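Local coordinates for sensor protein (Vibrio cholerae, PDB 3BY9) that probably senses C4-dicarboxylates such as succinate through its extracytoplasmic domain and passes the signal on as a membrane-bound histidine kinase of a two-component system, at residues A31-P34 and H35-S38. Sequence-based numbering, arbitrary orientation.
Sequences AHIP and HLIS. With CA (calcium ion), chain C.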
ATOM      1  N   ALA A  31       5.756 -10.828   0.217  1.00  9.78           N
ATOM      2  CA  ALA A  31       4.416 -11.398   0.284  1.00  7.42           C
ATOM      3  C   ALA A  31       4.259 -12.720   1.033  1.00 10.66           C
ATOM      4  O   ALA A  31       3.205 -12.972   1.592  1.00 12.25           O
ATOM      5  CB  ALA A  31       3.867 -11.591  -1.158  1.00 14.40           C
ATOM      6  N   HIS A  32       5.294 -13.546   0.988  1.00 12.94           N
ATOM      7  CA  HIS A  32       5.224 -14.877   1.568  1.00 10.49           C
ATOM      8  C   HIS A  32       5.794 -14.883   2.976  1.00 10.25           C
ATOM      9  O   HIS A  32       5.767 -15.930   3.618  1.00  9.30           O
ATOM     10  CB  HIS A  32       6.087 -15.853   0.741  1.00 12.35           C
ATOM     11  CG  HIS A  32       7.520 -15.411   0.583  1.00 20.49           C
ATOM     12  ND1 HIS A  32       7.869 -14.204   0.002  1.00 29.87           N
ATOM     13  CD2 HIS A  32       8.693 -16.003   0.936  1.00 26.12           C
ATOM     14  CE1 HIS A  32       9.185 -14.076  -0.001  1.00 28.38           C
ATOM     15  NE2 HIS A  32       9.713 -15.151   0.558  1.00 20.88           N
ATOM     16  N   ILE A  33       6.292 -13.750   3.445  1.00  9.06           N
ATOM     17  CA  ILE A  33       6.949 -13.788   4.759  1.00 11.10           C
ATOM     18  C   ILE A  33       5.992 -14.021   5.927  1.00 10.13           C
ATOM     19  O   ILE A  33       6.327 -14.765   6.855  1.00  7.14           O
ATOM     20  CB  ILE A  33       7.826 -12.514   5.002  1.00  9.98           C
ATOM     21  CG1 ILE A  33       8.893 -12.369   3.875  1.00 10.02           C
ATOM     22  CG2 ILE A  33       8.492 -12.595   6.387  1.00 10.94           C
ATOM     23  CD1 ILE A  33       9.881 -13.592   3.781  1.00 12.03           C
ATOM     24  N   PRO A  34       4.801 -13.410   5.920  1.00 10.73           N
ATOM     25  CA  PRO A  34       3.898 -13.661   7.058  1.00  9.17           C
ATOM     26  C   PRO A  34       3.599 -15.163   7.176  1.00 10.00           C
ATOM     27  O   PRO A  34       3.668 -15.719   8.264  1.00  9.12           O
ATOM     28  CB  PRO A  34       2.663 -12.839   6.706  1.00 10.35           C
ATOM     29  CG  PRO A  34       3.285 -11.611   6.020  1.00 10.16           C
ATOM     30  CD  PRO A  34       4.357 -12.241   5.115  1.00  8.49           C
ATOM     31  N   HIS A  35       3.316 -15.837   6.057  1.00  9.42           N
ATOM     32  CA  HIS A  35       3.013 -17.281   6.159  1.00 10.47           C
ATOM     33  C   HIS A  35       4.279 -18.001   6.683  1.00  8.20           C
ATOM     34  O   HIS A  35       4.196 -18.831   7.584  1.00  8.28           O
ATOM     35  CB  HIS A  35       2.612 -17.835   4.787  1.00  9.81           C
ATOM     36  CG  HIS A  35       2.248 -19.305   4.802  1.00 10.81           C
ATOM     37  ND1 HIS A  35       2.271 -20.084   3.672  1.00 16.84           N
ATOM     38  CD2 HIS A  35       1.817 -20.109   5.811  1.00 14.15           C
ATOM     39  CE1 HIS A  35       1.857 -21.310   3.978  1.00 13.02           C
ATOM     40  NE2 HIS A  35       1.578 -21.352   5.268  1.00 17.25           N
ATOM     41  N   LEU A  36       5.457 -17.630   6.151  1.00  7.97           N
ATOM     42  CA  LEU A  36       6.706 -18.275   6.534  1.00  8.08           C
ATOM     43  C   LEU A  36       6.936 -18.313   8.034  1.00  6.62           C
ATOM     44  O   LEU A  36       7.319 -19.368   8.563  1.00  8.62           O
ATOM     45  CB  LEU A  36       7.896 -17.560   5.841  1.00  6.32           C
ATOM     46  CG  LEU A  36       9.292 -17.891   6.396  1.00 13.66           C
ATOM     47  CD1 LEU A  36       9.597 -19.350   6.126  1.00 17.23           C
ATOM     48  CD2 LEU A  36      10.368 -17.025   5.756  1.00 13.01           C
ATOM     49  N   ILE A  37       6.674 -17.198   8.715  1.00  7.86           N
ATOM     50  CA  ILE A  37       6.954 -17.165  10.141  1.00  6.69           C
ATOM     51  C   ILE A  37       5.756 -17.366  11.020  1.00  8.32           C
ATOM     52  O   ILE A  37       5.906 -17.513  12.243  1.00  8.80           O
ATOM     53  CB  ILE A  37       7.644 -15.827  10.594  1.00  6.94           C
ATOM     54  CG1 ILE A  37       6.734 -14.602  10.327  1.00  7.99           C
ATOM     55  CG2 ILE A  37       8.958 -15.608   9.781  1.00  9.36           C
ATOM     56  CD1 ILE A  37       7.286 -13.281  10.921  1.00  9.97           C
ATOM     57  N   SER A  38       4.581 -17.431  10.411  1.00  7.42           N
ATOM     58  CA  SER A  38       3.346 -17.446  11.194  1.00  9.15           C
ATOM     59  C   SER A  38       3.233 -18.501  12.265  1.00  7.66           C
ATOM     60  O   SER A  38       2.736 -18.210  13.375  1.00  9.05           O
ATOM     61  CB  SER A  38       2.126 -17.535  10.259  1.00  8.20           C
ATOM     62  OG  SER A  38       2.089 -18.768   9.561  1.00  7.34           O
TER
HETATM   63 CA    CA C   1       7.302 -21.326   9.908  1.00  7.58          CA
HETATM   64  O   HOH W   1       2.172 -14.586   3.571  1.00  9.73           O
HETATM   65  O   HOH W   2       4.958 -20.796   9.416  1.00  7.60           O
HETATM   66  O   HOH W   3       9.751 -21.696   9.536  1.00  7.98           O
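The short helix 33-38 of the DctB sensor domain starts in this stretch, and the main-chain oxygen of L36 binds a calcium ion. The first turn is tied by L36 N to H32 O (3.1 Å). I37 N donates to I33 O (3.1 Å). A weak bond from S38 N to P34 O follows. P34 has no N-H to give, as suits the first turn of a helix. One water accepts from H35 N (3.0 Å) and donates to A31 O, so it links the helix start to the preceding loop.

I33 and L36 run alongside each other, CD1 of I33 4.0 Å from CD2 of L36. The same CD1 of I33 sits over one face of the H32 ring, off its centre. I37 has CG1 between its backbone N and carbonyl carbon (chi1 62°), which lays CG1 against I33 O at 3.5 Å. S38 OG turns back in the same way and donates to H35 O (2.9 Å). S38 N reaches that oxygen from the same face, and a second water also donates to it.

This water and L36 O (2.4 Å) both bind the calcium ion, as does D40. H35 O is thus coupled to the metal shell through one water. I33, P34, I37 and S38 pack on strand 141-150, and the H35 ring stacks on Y134 of strand 128-138. The arrangement is a short helix laid on the antiparallel sheet of the succinate-binding domain, with the main-chain carbonyl of L36 serving as a calcium ligand.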